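Local coordinates for protein alanine racemase, biosynthetic (Pseudomonas aeruginosa PAO1, PDB 6A2F) that is a pyridoxal phosphate-bearing member of the alanine racemase family, built from an N-terminal TIM-barrel domain and a mainly beta C-terminal domain, at residues E44-L49 with A65-L70; A59-A64 with A89-L94; S73-L78 with E153-S158; L98-A103 with E107-A112. All coordinates share one frame; numbering follows the deposited sequence.

Contact 1: residues E44-L49 with A65-L70; sequences EVVTAL and AEVRAL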
loop_
_atom_site.group_PDB
_atom_site.type_symbol
_atom_site.label_atom_id
_atom_site.label_comp_id
_atom_site.label_asym_id
_atom_site.label_seq_id
_atom_site.Cartn_x
_atom_site.Cartn_y
_atom_site.Cartn_z
ATOM N N GLU A 44 17.083 9.469 0.811
ATOM C CA GLU A 44 17.574 10.064 -0.435
ATOM C C GLU A 44 16.996 11.459 -0.712
ATOM O O GLU A 44 17.707 12.346 -1.198
ATOM C CB GLU A 44 17.328 9.129 -1.623
ATOM C CG GLU A 44 18.190 7.869 -1.629
ATOM C CD GLU A 44 17.611 6.714 -0.812
ATOM O OE1 GLU A 44 16.476 6.822 -0.276
ATOM O OE2 GLU A 44 18.303 5.674 -0.708
ATOM N N VAL A 45 15.718 11.655 -0.396
ATOM C CA VAL A 45 15.071 12.956 -0.581
ATOM C C VAL A 45 15.669 14.042 0.331
ATOM O O VAL A 45 15.957 15.155 -0.130
ATOM C CB VAL A 45 13.538 12.858 -0.421
ATOM C CG1 VAL A 45 12.898 14.240 -0.380
ATOM C CG2 VAL A 45 12.944 12.028 -1.555
ATOM N N VAL A 46 15.862 13.710 1.607
ATOM C CA VAL A 46 16.488 14.620 2.571
ATOM C C VAL A 46 17.937 14.938 2.177
ATOM O O VAL A 46 18.376 16.080 2.297
ATOM C CB VAL A 46 16.416 14.071 4.018
ATOM C CG1 VAL A 46 17.254 14.905 4.974
ATOM C CG2 VAL A 46 14.974 14.033 4.502
ATOM N N THR A 47 18.663 13.933 1.686
ATOM C CA THR A 47 20.036 14.118 1.200
ATOM C C THR A 47 20.092 15.091 0.012
ATOM O O THR A 47 20.971 15.948 -0.051
ATOM C CB THR A 47 20.687 12.763 0.839
ATOM O OG1 THR A 47 20.714 11.931 2.003
ATOM C CG2 THR A 47 22.114 12.938 0.313
ATOM N N ALA A 48 19.145 14.958 -0.914
ATOM C CA ALA A 48 19.049 15.864 -2.050
ATOM C C ALA A 48 18.674 17.290 -1.620
ATOM O O ALA A 48 19.163 18.260 -2.205
ATOM C CB ALA A 48 18.056 15.327 -3.066
ATOM N N LEU A 49 17.820 17.407 -0.597
ATOM C CA LEU A 49 17.377 18.704 -0.063
ATOM C C LEU A 49 18.115 19.098 1.228
ATOM O O LEU A 49 17.632 19.933 2.007
ATOM C CB LEU A 49 15.858 18.702 0.177
ATOM C CG LEU A 49 14.900 18.509 -1.009
ATOM C CD1 LEU A 49 13.487 18.233 -0.512
ATOM C CD2 LEU A 49 14.916 19.694 -1.972
ATOM N N ALA A 65 13.782 11.193 13.678
ATOM C CA ALA A 65 15.070 10.618 14.077
ATOM C C ALA A 65 15.922 10.292 12.861
ATOM O O ALA A 65 17.130 10.511 12.872
ATOM C CB ALA A 65 14.865 9.379 14.937
ATOM N N GLU A 66 15.274 9.770 11.819
ATOM C CA GLU A 66 15.922 9.501 10.544
ATOM C C GLU A 66 16.443 10.792 9.902
ATOM O O GLU A 66 17.573 10.825 9.412
ATOM C CB GLU A 66 14.963 8.766 9.601
ATOM C CG GLU A 66 15.584 8.375 8.268
ATOM C CD GLU A 66 14.634 7.621 7.350
ATOM O OE1 GLU A 66 15.137 6.956 6.419
ATOM O OE2 GLU A 66 13.395 7.687 7.541
ATOM N N VAL A 67 15.631 11.851 9.925
ATOM C CA VAL A 67 16.033 13.147 9.362
ATOM C C VAL A 67 17.206 13.765 10.135
ATOM O O VAL A 67 18.174 14.224 9.523
ATOM C CB VAL A 67 14.848 14.140 9.254
ATOM C CG1 VAL A 67 15.313 15.481 8.707
ATOM C CG2 VAL A 67 13.749 13.574 8.365
ATOM N N ARG A 68 17.132 13.754 11.468
ATOM C CA ARG A 68 18.198 14.319 12.301
ATOM C C ARG A 68 19.516 13.575 12.109
ATOM O O ARG A 68 20.593 14.184 12.119
ATOM C CB ARG A 68 17.803 14.347 13.786
ATOM C CG ARG A 68 18.856 14.937 14.726
ATOM C CD ARG A 68 19.207 16.383 14.398
ATOM N NE ARG A 68 18.179 17.324 14.839
ATOM C CZ ARG A 68 17.878 18.465 14.218
ATOM N NH1 ARG A 68 18.514 18.818 13.110
ATOM N NH2 ARG A 68 16.927 19.254 14.699
ATOM N N ALA A 69 19.425 12.259 11.926
ATOM C CA ALA A 69 20.605 11.441 11.664
ATOM C C ALA A 69 21.341 11.941 10.426
ATOM O O ALA A 69 22.565 11.909 10.377
ATOM C CB ALA A 69 20.220 9.978 11.505
ATOM N N LEU A 70 20.583 12.417 9.438
ATOM C CA LEU A 70 21.152 12.868 8.168
ATOM C C LEU A 70 21.561 14.338 8.172
ATOM O O LEU A 70 22.503 14.716 7.475
ATOM C CB LEU A 70 20.192 12.582 7.014
ATOM C CG LEU A 70 20.037 11.095 6.671
ATOM C CD1 LEU A 70 18.722 10.850 5.948
ATOM C CD2 LEU A 70 21.208 10.574 5.848
#

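Contact 2: residues A59-A64 with A89-L94; sequences ACLEEA and ALAGQL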
loop_
_atom_site.group_PDB
_atom_site.type_symbol
_atom_site.label_atom_id
_atom_site.label_comp_id
_atom_site.label_asym_id
_atom_site.label_seq_id
_atom_site.Cartn_x
_atom_site.Cartn_y
_atom_site.Cartn_z
ATOM N N ALA A 59 5.776 13.293 10.168
ATOM C CA ALA A 59 4.542 12.907 10.865
ATOM C C ALA A 59 4.728 12.317 12.283
ATOM O O ALA A 59 3.768 12.251 13.066
ATOM C CB ALA A 59 3.744 11.944 9.996
ATOM N N CYS A 60 5.945 11.875 12.603
ATOM C CA CYS A 60 6.214 11.208 13.881
ATOM C C CYS A 60 7.698 11.247 14.239
ATOM O O CYS A 60 8.536 11.602 13.404
ATOM C CB CYS A 60 5.715 9.756 13.856
ATOM S SG CYS A 60 6.548 8.699 12.648
ATOM N N LEU A 61 8.004 10.869 15.482
ATOM C CA LEU A 61 9.360 10.943 16.039
ATOM C C LEU A 61 10.341 10.023 15.314
ATOM O O LEU A 61 11.505 10.387 15.112
ATOM C CB LEU A 61 9.329 10.623 17.541
ATOM C CG LEU A 61 10.593 10.754 18.399
ATOM C CD1 LEU A 61 10.907 12.208 18.714
ATOM C CD2 LEU A 61 10.419 9.973 19.693
ATOM N N GLU A 62 9.859 8.840 14.927
ATOM C CA GLU A 62 10.660 7.859 14.195
ATOM C C GLU A 62 11.216 8.478 12.910
ATOM O O GLU A 62 12.412 8.364 12.628
ATOM C CB GLU A 62 9.832 6.606 13.866
ATOM C CG GLU A 62 9.401 5.758 15.062
ATOM C CD GLU A 62 8.132 6.259 15.743
ATOM O OE1 GLU A 62 7.544 5.486 16.524
ATOM O OE2 GLU A 62 7.709 7.419 15.508
ATOM N N GLU A 63 10.343 9.148 12.153
ATOM C CA GLU A 63 10.737 9.835 10.918
ATOM C C GLU A 63 11.705 10.971 11.190
ATOM O O GLU A 63 12.672 11.162 10.449
ATOM C CB GLU A 63 9.516 10.372 10.182
ATOM C CG GLU A 63 8.661 9.298 9.536
ATOM C CD GLU A 63 7.412 9.861 8.895
ATOM O OE1 GLU A 63 7.160 11.082 9.025
ATOM O OE2 GLU A 63 6.674 9.078 8.265
ATOM N N ALA A 64 11.437 11.716 12.259
ATOM C CA ALA A 64 12.283 12.827 12.670
ATOM C C ALA A 64 13.694 12.355 13.032
ATOM O O ALA A 64 14.677 13.030 12.717
ATOM C CB ALA A 64 11.647 13.575 13.837
ATOM N N ALA A 89 11.529 13.524 25.963
ATOM C CA ALA A 89 12.974 13.442 26.222
ATOM C C ALA A 89 13.767 13.187 24.932
ATOM O O ALA A 89 14.816 13.797 24.715
ATOM C CB ALA A 89 13.285 12.386 27.274
ATOM N N LEU A 90 13.253 12.303 24.075
ATOM C CA LEU A 90 13.891 12.033 22.789
ATOM C C LEU A 90 13.756 13.207 21.809
ATOM O O LEU A 90 14.712 13.538 21.109
ATOM C CB LEU A 90 13.379 10.729 22.169
ATOM C CG LEU A 90 14.070 10.244 20.884
ATOM C CD1 LEU A 90 15.598 10.303 20.947
ATOM C CD2 LEU A 90 13.610 8.832 20.549
ATOM N N ALA A 91 12.581 13.834 21.779
ATOM C CA ALA A 91 12.352 15.031 20.962
ATOM C C ALA A 91 13.317 16.149 21.341
ATOM O O ALA A 91 13.763 16.908 20.473
ATOM C CB ALA A 91 10.911 15.506 21.092
ATOM N N GLY A 92 13.628 16.237 22.636
ATOM C CA GLY A 92 14.599 17.197 23.155
ATOM C C GLY A 92 16.014 16.902 22.696
ATOM O O GLY A 92 16.737 17.812 22.286
ATOM N N GLN A 93 16.403 15.629 22.765
ATOM C CA GLN A 93 17.713 15.173 22.290
ATOM C C GLN A 93 17.907 15.502 20.805
ATOM O O GLN A 93 18.984 15.935 20.401
ATOM C CB GLN A 93 17.882 13.663 22.539
ATOM C CG GLN A 93 19.210 13.057 22.078
ATOM C CD GLN A 93 19.262 11.533 22.204
ATOM O OE1 GLN A 93 19.415 10.813 21.207
ATOM N NE2 GLN A 93 19.145 11.037 23.429
ATOM N N LEU A 94 16.854 15.314 20.009
ATOM C CA LEU A 94 16.921 15.518 18.562
ATOM C C LEU A 94 16.652 16.967 18.147
ATOM O O LEU A 94 16.650 17.287 16.954
ATOM C CB LEU A 94 15.960 14.567 17.839
ATOM C CG LEU A 94 16.074 13.064 18.127
ATOM C CD1 LEU A 94 14.880 12.303 17.552
ATOM C CD2 LEU A 94 17.393 12.490 17.627
#

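Contact 3: residues S73-L78 with E153-S158; sequences SARILL and ELNLIS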
loop_
_atom_site.group_PDB
_atom_site.type_symbol
_atom_site.label_atom_id
_atom_site.label_comp_id
_atom_site.label_asym_id
_atom_site.label_seq_id
_atom_site.Cartn_x
_atom_site.Cartn_y
_atom_site.Cartn_z
ATOM N N SER A 73 21.705 19.968 12.060
ATOM C CA SER A 73 21.274 21.297 12.507
ATOM C C SER A 73 19.917 21.776 11.977
ATOM O O SER A 73 19.368 22.753 12.488
ATOM C CB SER A 73 22.351 22.331 12.182
ATOM O OG SER A 73 22.737 22.225 10.827
ATOM N N ALA A 74 19.380 21.103 10.963
ATOM C CA ALA A 74 18.155 21.571 10.318
ATOM C C ALA A 74 16.946 21.577 11.255
ATOM O O ALA A 74 16.843 20.751 12.176
ATOM C CB ALA A 74 17.852 20.750 9.078
ATOM N N ARG A 75 16.043 22.525 11.014
ATOM C CA ARG A 75 14.756 22.571 11.694
ATOM C C ARG A 75 13.909 21.358 11.269
ATOM O O ARG A 75 13.702 21.122 10.079
ATOM C CB ARG A 75 14.028 23.879 11.361
ATOM C CG ARG A 75 12.826 24.168 12.245
ATOM C CD ARG A 75 11.962 25.290 11.689
ATOM N NE ARG A 75 12.475 26.637 11.976
ATOM C CZ ARG A 75 12.037 27.425 12.957
ATOM N NH1 ARG A 75 11.082 27.009 13.783
ATOM N NH2 ARG A 75 12.558 28.634 13.116
ATOM N N ILE A 76 13.461 20.579 12.251
ATOM C CA ILE A 76 12.563 19.448 12.001
ATOM C C ILE A 76 11.272 19.615 12.809
ATOM O O ILE A 76 11.291 19.650 14.039
ATOM C CB ILE A 76 13.217 18.077 12.318
ATOM C CG1 ILE A 76 14.577 17.925 11.619
ATOM C CG2 ILE A 76 12.284 16.940 11.914
ATOM C CD1 ILE A 76 15.424 16.783 12.142
ATOM N N LEU A 77 10.156 19.722 12.100
ATOM C CA LEU A 77 8.846 19.897 12.713
ATOM C C LEU A 77 8.085 18.577 12.800
ATOM O O LEU A 77 7.920 17.889 11.802
ATOM C CB LEU A 77 8.033 20.907 11.903
ATOM C CG LEU A 77 6.552 21.079 12.241
ATOM C CD1 LEU A 77 6.387 21.650 13.639
ATOM C CD2 LEU A 77 5.883 21.971 11.207
ATOM N N LEU A 78 7.641 18.230 14.005
ATOM C CA LEU A 78 6.689 17.139 14.193
ATOM C C LEU A 78 5.286 17.702 13.975
ATOM O O LEU A 78 4.782 18.458 14.807
ATOM C CB LEU A 78 6.790 16.555 15.603
ATOM C CG LEU A 78 8.066 15.870 16.100
ATOM C CD1 LEU A 78 7.981 15.673 17.610
ATOM C CD2 LEU A 78 8.304 14.543 15.398
ATOM N N GLU A 153 10.350 29.170 20.789
ATOM C CA GLU A 153 9.567 29.905 19.825
ATOM C C GLU A 153 8.137 29.514 20.033
ATOM O O GLU A 153 7.843 28.341 20.173
ATOM C CB GLU A 153 9.931 29.492 18.401
ATOM C CG GLU A 153 10.843 30.415 17.621
ATOM C CD GLU A 153 11.052 29.932 16.197
ATOM O OE1 GLU A 153 10.386 28.974 15.792
ATOM O OE2 GLU A 153 11.880 30.500 15.473
ATOM N N LEU A 154 7.249 30.488 20.123
ATOM C CA LEU A 154 5.836 30.139 20.189
ATOM C C LEU A 154 5.200 30.525 18.855
ATOM O O LEU A 154 5.272 31.680 18.434
ATOM C CB LEU A 154 5.132 30.798 21.379
ATOM C CG LEU A 154 3.727 30.264 21.701
ATOM C CD1 LEU A 154 3.716 28.751 21.913
ATOM C CD2 LEU A 154 3.127 30.976 22.908
ATOM N N ASN A 155 4.605 29.539 18.191
ATOM C CA ASN A 155 4.183 29.673 16.800
ATOM C C ASN A 155 2.724 29.279 16.588
ATOM O O ASN A 155 2.095 28.691 17.475
ATOM C CB ASN A 155 5.092 28.832 15.893
ATOM C CG ASN A 155 6.553 29.228 15.995
ATOM O OD1 ASN A 155 6.882 30.368 16.324
ATOM N ND2 ASN A 155 7.441 28.286 15.711
ATOM N N LEU A 156 2.189 29.616 15.415
ATOM C CA LEU A 156 0.823 29.245 15.056
ATOM C C LEU A 156 0.783 28.414 13.773
ATOM O O LEU A 156 1.432 28.755 12.777
ATOM C CB LEU A 156 -0.066 30.488 14.923
ATOM C CG LEU A 156 -1.543 30.274 14.557
ATOM C CD1 LEU A 156 -2.318 29.626 15.695
ATOM C CD2 LEU A 156 -2.203 31.579 14.130
ATOM N N ILE A 157 0.014 27.327 13.811
ATOM C CA ILE A 157 -0.157 26.447 12.654
ATOM C C ILE A 157 -1.623 26.006 12.492
ATOM O O ILE A 157 -2.318 25.732 13.477
ATOM C CB ILE A 157 0.826 25.235 12.681
ATOM C CG1 ILE A 157 0.822 24.488 11.337
ATOM C CG2 ILE A 157 0.535 24.295 13.850
ATOM C CD1 ILE A 157 1.848 23.380 11.220
ATOM N N SER A 158 -2.085 25.982 11.244
ATOM C CA SER A 158 -3.379 25.414 10.891
ATOM C C SER A 158 -3.300 24.840 9.482
ATOM O O SER A 158 -2.322 25.069 8.766
ATOM C CB SER A 158 -4.490 26.459 10.996
ATOM O OG SER A 158 -5.743 25.839 11.213
#

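Contact 4: residues L98-A103 with E107-A112; sequences LVIQGA and EAFLAA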
loop_
_atom_site.group_PDB
_atom_site.type_symbol
_atom_site.label_atom_id
_atom_site.label_comp_id
_atom_site.label_asym_id
_atom_site.label_seq_id
_atom_site.Cartn_x
_atom_site.Cartn_y
_atom_site.Cartn_z
ATOM N N LEU A 98 8.099 21.169 18.278
ATOM C CA LEU A 98 6.931 20.462 18.766
ATOM C C LEU A 98 5.641 21.127 18.308
ATOM O O LEU A 98 5.600 22.337 18.067
ATOM C CB LEU A 98 6.958 20.356 20.291
ATOM C CG LEU A 98 8.188 19.707 20.936
ATOM C CD1 LEU A 98 8.033 19.708 22.447
ATOM C CD2 LEU A 98 8.431 18.297 20.411
ATOM N N VAL A 99 4.602 20.307 18.169
ATOM C CA VAL A 99 3.243 20.774 17.966
ATOM C C VAL A 99 2.407 20.413 19.198
ATOM O O VAL A 99 2.542 19.315 19.752
ATOM C CB VAL A 99 2.624 20.189 16.670
ATOM C CG1 VAL A 99 1.105 20.163 16.733
ATOM C CG2 VAL A 99 3.076 20.983 15.454
ATOM N N ILE A 100 1.572 21.357 19.634
ATOM C CA ILE A 100 0.534 21.089 20.632
ATOM C C ILE A 100 -0.857 21.340 20.025
ATOM O O ILE A 100 -1.157 22.450 19.588
ATOM C CB ILE A 100 0.745 21.905 21.930
ATOM C CG1 ILE A 100 2.070 21.515 22.595
ATOM C CG2 ILE A 100 -0.416 21.686 22.891
ATOM C CD1 ILE A 100 2.509 22.438 23.711
ATOM N N GLN A 101 -1.681 20.289 20.007
ATOM C CA GLN A 101 -2.996 20.281 19.343
ATOM C C GLN A 101 -4.155 20.154 20.308
ATOM O O GLN A 101 -5.275 20.533 19.976
ATOM C CB GLN A 101 -3.122 19.072 18.424
ATOM C CG GLN A 101 -2.076 18.962 17.350
ATOM C CD GLN A 101 -1.928 17.546 16.836
ATOM O OE1 GLN A 101 -2.278 16.576 17.513
ATOM N NE2 GLN A 101 -1.395 17.420 15.632
ATOM N N GLY A 102 -3.901 19.562 21.472
ATOM C CA GLY A 102 -4.963 19.222 22.410
ATOM C C GLY A 102 -4.546 19.422 23.848
ATOM O O GLY A 102 -3.360 19.589 24.142
ATOM N N ALA A 103 -5.533 19.414 24.742
ATOM C CA ALA A 103 -5.298 19.626 26.168
ATOM C C ALA A 103 -4.388 18.532 26.739
ATOM O O ALA A 103 -3.422 18.829 27.454
ATOM C CB ALA A 103 -6.622 19.694 26.925
ATOM N N GLU A 107 -0.672 19.222 28.176
ATOM C CA GLU A 107 -0.398 18.866 29.560
ATOM C C GLU A 107 0.826 17.941 29.645
ATOM O O GLU A 107 1.618 18.030 30.588
ATOM C CB GLU A 107 -1.639 18.222 30.190
ATOM C CG GLU A 107 -1.924 18.659 31.620
ATOM C CD GLU A 107 -2.053 20.170 31.780
ATOM O OE1 GLU A 107 -3.083 20.742 31.361
ATOM O OE2 GLU A 107 -1.121 20.785 32.344
ATOM N N ALA A 108 0.989 17.072 28.646
ATOM C CA ALA A 108 2.144 16.175 28.588
ATOM C C ALA A 108 3.457 16.943 28.385
ATOM O O ALA A 108 4.486 16.592 28.976
ATOM C CB ALA A 108 1.955 15.124 27.503
ATOM N N PHE A 109 3.413 17.986 27.555
ATOM C CA PHE A 109 4.574 18.845 27.341
ATOM C C PHE A 109 4.965 19.582 28.622
ATOM O O PHE A 109 6.131 19.579 29.013
ATOM C CB PHE A 109 4.328 19.844 26.205
ATOM C CG PHE A 109 5.331 20.965 26.163
ATOM C CD1 PHE A 109 6.615 20.750 25.664
ATOM C CD2 PHE A 109 5.000 22.229 26.641
ATOM C CE1 PHE A 109 7.543 21.776 25.631
ATOM C CE2 PHE A 109 5.927 23.260 26.609
ATOM C CZ PHE A 109 7.199 23.035 26.102
ATOM N N LEU A 110 3.982 20.211 29.262
ATOM C CA LEU A 110 4.174 20.864 30.557
ATOM C C LEU A 110 4.810 19.929 31.585
ATOM O O LEU A 110 5.762 20.309 32.268
ATOM C CB LEU A 110 2.834 21.398 31.084
ATOM C CG LEU A 110 2.417 22.865 30.872
ATOM C CD1 LEU A 110 2.983 23.465 29.598
ATOM C CD2 LEU A 110 0.900 23.006 30.893
ATOM N N ALA A 111 4.295 18.701 31.676
ATOM C CA ALA A 111 4.779 17.725 32.654
ATOM C C ALA A 111 6.177 17.178 32.341
ATOM O O ALA A 111 6.866 16.687 33.242
ATOM C CB ALA A 111 3.783 16.580 32.804
ATOM N N ALA A 112 6.588 17.264 31.075
ATOM C CA ALA A 112 7.845 16.666 30.614
ATOM C C ALA A 112 9.071 17.277 31.279
ATOM O O ALA A 112 10.028 16.567 31.565
ATOM C CB ALA A 112 7.964 16.765 29.099
#

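Contact 1: residues E44-L49 with A65-L70
No flat group takes part where Val46 meets Val67 and Thr47 meets Leu70; the touching surfaces are aliphatic branches and one threonine hydroxyl, and both valines also pack on Phe56 of strand 55-58. Val46 has the largest share of the contact, using both methyls. With CG1 anti to the backbone N (chi1 171°), CG2 falls beside that nitrogen and meets CG2 of Val67 at 4.1 Å, the two side chains crossing at about a right angle. The other branch, CG1, lies 4.3 Å from CB of Leu70, one turn further along the second helix. These are two adjacent helices of the outer layer of the TIM barrel, 42-48 and 61-70, and their short segments approach to 10.1 Å between axes with a crossing angle of -40°. Toward the surface the chemistry changes: Thr47 OG1 stands 4.1 Å from Leu70 CD2, a van der Waals neighbour, while its hydrogen bond goes to Arg43 O in its own helix. Leu70 also packs on the side chain of Arg43. On another flank of helix 61-70, Arg68 reaches the carbonyl oxygens of Leu94 and Arg95 with NE and NH2.

Contact 2: residues A59-A64 with A89-L94
Leu61 reaches from the first turn of helix 61-70 against Leu90, Ala91 and Leu94, and it makes the closest touches of the contact with its two end methyls. CD2 presses on CD2 of Leu90 at 3.5 Å, a close approach for two methyl carbons, and lies 3.8 Å from Leu90 CG. CD1 turns the other way, to the helix backbone: it is 3.9 Å from Ala91 N and 4.1 Å from Ala91 CB, with CD1 of Leu94 also at 4.1 Å. With CG of Leu61 anti to its own backbone N (chi1 -174°), the side chain is thrown outward from its helix and its two methyls spread over different residues of the other one. Helices 61-70 and 87-93 both belong to the outer layer of the TIM barrel, and Leu96, in the loop after the second, packs against Leu61 and Ala64. The start of the first helix is fixed in turn. Cys60 holds the N-cap position, and Ala59 N, just before it, donates to Glu63 OE1 (2.8 Å, 168°), approaching nearly in line with the C-O bond. The other oxygen, Glu63 OE2, accepts from Ala35 N and forms a salt bridge with Arg351 of the second subunit. Ala59 packs on Asp303 of that subunit, a residue of a D-lysine pocket.

Contact 3: residues S73-L78 with E153-S158
Arg75 grips Glu153 end-on with two nitrogens, NH1 to OE1 at 2.9 Å and NH2 to OE2 at 3.1 Å, a bidentate salt bridge. Both oxygens are met on their syn sides, and the carboxylate lies at the edge of the guanidinium, the two planes turned 22° apart. OE1 has a second donor: Asn155 ND2, two residues along the same strand, reaches Glu153 OE1 at 3.0 Å with an almost straight bond (177°) on the anti side, from the opposite face of the carboxylate plane. Three bonds therefore hold the carboxylate and fix its rotation. The arginine chain, bent at chi3 (-80°), brings NH1 also to Asp97 OD2, a further salt bridge; the two acidic partners probably stabilise its positive charge. Asn119, from strand 118-123, touches both Arg75 and Glu153. Further along, the contact becomes apolar: Leu77 CD2 meets Ile157 CD1 at 4.3 Å, while Trp121 lies against Leu77 and Asn155. The strands do not pair; their short axes pass 11.9 Å apart, and strands 98-100 and 118-123 come between them in the wall. Arg75 and Leu77 on one side, Glu153, Asn155 and Ile157 on the other, thus meet across the inside of a closed wall of parallel strands, the layered interior of a TIM barrel, with the side chain of Ile157 about 10 Å from a bound D-lysine.

Contact 4: residues L98-A103 with E107-A112
Phe109 leaves its helix with CG anti to the backbone N (chi1 166°), which aims the ring at the side chains of Ile100 and Leu98 on the strand. Its CB lies 4.0 Å from Ile100 CD1, and the same methyl stays with the ring root, 4.0 Å from CG. One ortho carbon, CD2, is the nearest ring atom to that methyl, at 3.9 Å. The other ortho carbon, CD1, goes to the second partner, Leu98 CD1, at 3.7 Å, and CE1 beyond it remains 3.8 Å from that methyl. Both methyls approach the ring obliquely, two residues apart on the strand: Ile100 holds the root and Leu98 the CD1-CE1 side, and Leu145 of helix 135-145 packs against Phe109 as well. At the other end, Glu107 N donates to Ala103 O (2.9 Å, 153°), a bond of the opening turn of helix 103-112, whose N-cap is Gly102. That bond only continues the helix; within the beta-alpha-beta unit of strand 98-100, helix 103-112 and strand 118-123, the link from first strand to helix made here rests on nonpolar packing of Phe109 on Leu98 and Ile100, through dispersion and the exclusion of water.

In the fold
All four contacts belong to the N-terminal barrel domain but sample different layers. Contact 3 lies inside the wall of strands and is the one built on charge. Contacts 1 and 2 are helix-to-helix packing in the outer layer, partly buried and apolar; they share helix 61-70 and touch through Arg68. Contact 4 seats a helix on its strand, buried at the ring and exposed near the turn. Leu78 links contact 3 to contacts 2 and 4, while Ala91 CB touches Leu98 CD2 between contacts 2 and 4. Contact 1 does not touch contact 4; of the four, contact 2 alone is reached by the second subunit.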